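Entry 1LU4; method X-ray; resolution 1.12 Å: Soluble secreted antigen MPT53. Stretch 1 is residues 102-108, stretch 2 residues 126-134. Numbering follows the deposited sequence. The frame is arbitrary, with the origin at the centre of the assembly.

Stretch 1, residues 102-108: AFVFYRA
Stretch 2, residues 126-134: ELSGRVAAL

A strand packing against a helix through alternate side chains is well illustrated by MPT53. Strand 102-106 is extended, with phi/psi from -141/145 at Ala-102 to -103/131 at Tyr-106; the helix, already under way at Glu-126, has phi/psi near -63/-42 and i-to-i+4 bonds such as Val-131 N to Leu-127 O, 2.9 Å. Their axes run 31° from parallel, 8.9 Å apart at closest approach, and the chains converge: CA-CA distances fall from 9.6 Å (Phe-103 to Leu-127) through 7.3 Å (Phe-105 to Val-131) to 5.2 Å (Arg-107 to Leu-134).

Alternation directs Phe-103 and Phe-105, both chi1 m, toward the helix, while Val-104 stays out of reach. Leu-127 (t, p) serves both rings: its CD1 lies 3.7 Å from Phe-103 CE2 and 3.8 Å from Phe-105 CE1. Arg-130 (m, t, t) covers one face of the Phe-105 ring, CB 4.0 Å from the centroid, while its NE salt-bridges Glu-126 OE2 at 2.8 Å. At the ring edge sits Val-131 (t), with Val-131 CG2 4.1 Å from Phe-105 CE1. Leu-134 (m, t) brings CD2 within 4.0 Å of Phe-105 CB and 3.6 Å of Tyr-106 O.

Arg-107 (m, t, p) places NH1 2.8 Å from Ala-133 O. One water bridges Ala-108 N (2.9 Å) and Leu-134 O (2.8 Å).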

# COMPACT_ATOMS: atom_id res chain seq x y z
N ALA A 102 -0.49 1.67 -7.31
CA ALA A 102 -0.11 0.30 -7.67
C ALA A 102 -0.37 -0.57 -6.45
O ALA A 102 -0.17 -0.13 -5.34
CB ALA A 102 1.34 0.16 -8.07
N PHE A 103 -0.79 -1.81 -6.69
CA PHE A 103 -1.01 -2.81 -5.67
C PHE A 103 -0.10 -4.01 -5.87
O PHE A 103 0.05 -4.45 -7.01
CB PHE A 103 -2.44 -3.32 -5.72
CG PHE A 103 -3.55 -2.35 -5.42
CD1 PHE A 103 -4.00 -1.50 -6.44
CD2 PHE A 103 -4.11 -2.32 -4.17
CE1 PHE A 103 -5.04 -0.64 -6.17
CE2 PHE A 103 -5.17 -1.45 -3.90
CZ PHE A 103 -5.60 -0.63 -4.91
N VAL A 104 0.38 -4.55 -4.76
CA VAL A 104 0.99 -5.87 -4.75
C VAL A 104 0.20 -6.70 -3.75
O VAL A 104 0.16 -6.38 -2.58
CB VAL A 104 2.48 -5.85 -4.42
CG1 VAL A 104 3.06 -7.25 -4.51
CG2 VAL A 104 3.31 -4.89 -5.34
N PHE A 105 -0.37 -7.82 -4.25
CA PHE A 105 -1.20 -8.71 -3.45
C PHE A 105 -0.38 -9.94 -3.11
O PHE A 105 -0.10 -10.75 -4.03
CB PHE A 105 -2.44 -9.07 -4.27
CG PHE A 105 -3.39 -7.93 -4.49
CD1 PHE A 105 -4.28 -7.54 -3.51
CD2 PHE A 105 -3.33 -7.23 -5.70
CE1 PHE A 105 -5.12 -6.49 -3.70
CE2 PHE A 105 -4.18 -6.16 -5.92
CZ PHE A 105 -5.07 -5.80 -4.91
N TYR A 106 0.02 -10.11 -1.86
CA TYR A 106 0.86 -11.24 -1.44
C TYR A 106 0.05 -12.29 -0.71
O TYR A 106 -0.73 -12.02 0.20
CB TYR A 106 1.83 -10.76 -0.41
CG TYR A 106 3.13 -10.13 -0.92
CD1 TYR A 106 4.10 -10.93 -1.46
CD2 TYR A 106 3.32 -8.78 -0.88
CE1 TYR A 106 5.26 -10.39 -1.92
CE2 TYR A 106 4.52 -8.21 -1.33
CZ TYR A 106 5.47 -9.02 -1.86
OH TYR A 106 6.65 -8.47 -2.31
N ARG A 107 0.26 -13.53 -1.16
CA ARG A 107 -0.16 -14.68 -0.39
C ARG A 107 0.89 -14.99 0.68
O ARG A 107 2.04 -14.56 0.60
CB ARG A 107 -0.32 -15.92 -1.28
CG ARG A 107 -1.45 -15.74 -2.31
CD ARG A 107 -1.59 -17.08 -3.04
NE ARG A 107 -2.08 -18.14 -2.18
CZ ARG A 107 -3.37 -18.42 -2.01
NH1 ARG A 107 -4.29 -17.69 -2.65
NH2 ARG A 107 -3.72 -19.41 -1.20
N ALA A 108 0.47 -15.78 1.70
CA ALA A 108 1.39 -16.17 2.77
C ALA A 108 2.57 -16.96 2.24
O ALA A 108 3.64 -16.93 2.81
CB ALA A 108 0.61 -17.01 3.81
N GLU A 126 -13.79 -4.94 -6.85
CA GLU A 126 -12.64 -5.67 -7.36
C GLU A 126 -11.59 -5.91 -6.28
O GLU A 126 -11.03 -6.97 -6.14
CB GLU A 126 -12.00 -4.97 -8.56
CG GLU A 126 -10.75 -5.69 -9.06
CD GLU A 126 -10.13 -5.06 -10.31
OE1 GLU A 126 -10.84 -4.44 -11.13
OE2 GLU A 126 -8.88 -5.18 -10.41
N LEU A 127 -11.30 -4.85 -5.49
CA LEU A 127 -10.32 -4.96 -4.41
C LEU A 127 -10.72 -6.00 -3.38
O LEU A 127 -9.87 -6.82 -2.98
CB LEU A 127 -10.16 -3.58 -3.76
CG LEU A 127 -9.18 -3.53 -2.58
CD1 LEU A 127 -7.79 -3.95 -2.97
CD2 LEU A 127 -9.18 -2.13 -1.96
N SER A 128 -11.97 -6.00 -2.98
CA SER A 128 -12.45 -6.99 -2.02
C SER A 128 -12.22 -8.41 -2.53
O SER A 128 -11.78 -9.30 -1.79
CB SER A 128 -13.94 -6.67 -1.74
OG SER A 128 -14.44 -7.64 -0.89
N GLY A 129 -12.51 -8.65 -3.83
CA GLY A 129 -12.31 -9.99 -4.36
C GLY A 129 -10.82 -10.35 -4.43
O GLY A 129 -10.49 -11.49 -4.11
N ARG A 130 -9.97 -9.40 -4.81
CA ARG A 130 -8.52 -9.76 -4.84
C ARG A 130 -8.01 -10.09 -3.43
O ARG A 130 -7.20 -11.00 -3.21
CB ARG A 130 -7.71 -8.64 -5.49
CG ARG A 130 -8.07 -8.45 -6.99
CD ARG A 130 -7.28 -7.27 -7.52
NE ARG A 130 -7.43 -7.05 -8.94
CZ ARG A 130 -6.81 -7.73 -9.91
NH1 ARG A 130 -5.96 -8.71 -9.71
NH2 ARG A 130 -7.09 -7.35 -11.17
N VAL A 131 -8.52 -9.33 -2.45
CA VAL A 131 -8.06 -9.58 -1.06
C VAL A 131 -8.60 -10.92 -0.54
O VAL A 131 -7.83 -11.69 0.08
CB VAL A 131 -8.49 -8.39 -0.20
CG1 VAL A 131 -8.32 -8.70 1.28
CG2 VAL A 131 -7.65 -7.16 -0.60
N ALA A 132 -9.87 -11.23 -0.83
CA ALA A 132 -10.40 -12.54 -0.44
C ALA A 132 -9.59 -13.66 -1.05
O ALA A 132 -9.45 -14.74 -0.43
CB ALA A 132 -11.84 -12.61 -0.91
N ALA A 133 -9.08 -13.49 -2.27
CA ALA A 133 -8.38 -14.59 -2.94
C ALA A 133 -7.08 -14.94 -2.22
O ALA A 133 -6.58 -16.03 -2.38
CB ALA A 133 -8.02 -14.29 -4.42
N LEU A 134 -6.54 -14.01 -1.45
CA LEU A 134 -5.31 -14.34 -0.69
C LEU A 134 -5.73 -15.46 0.32
O LEU A 134 -4.29 -15.86 0.39
CB LEU A 134 -4.72 -13.07 -0.15
CG LEU A 134 -4.50 -11.87 -1.06
CD1 LEU A 134 -4.03 -10.63 -0.30
CD2 LEU A 134 -3.47 -12.24 -2.13
O HOH W 1 -2.21 -16.81 1.93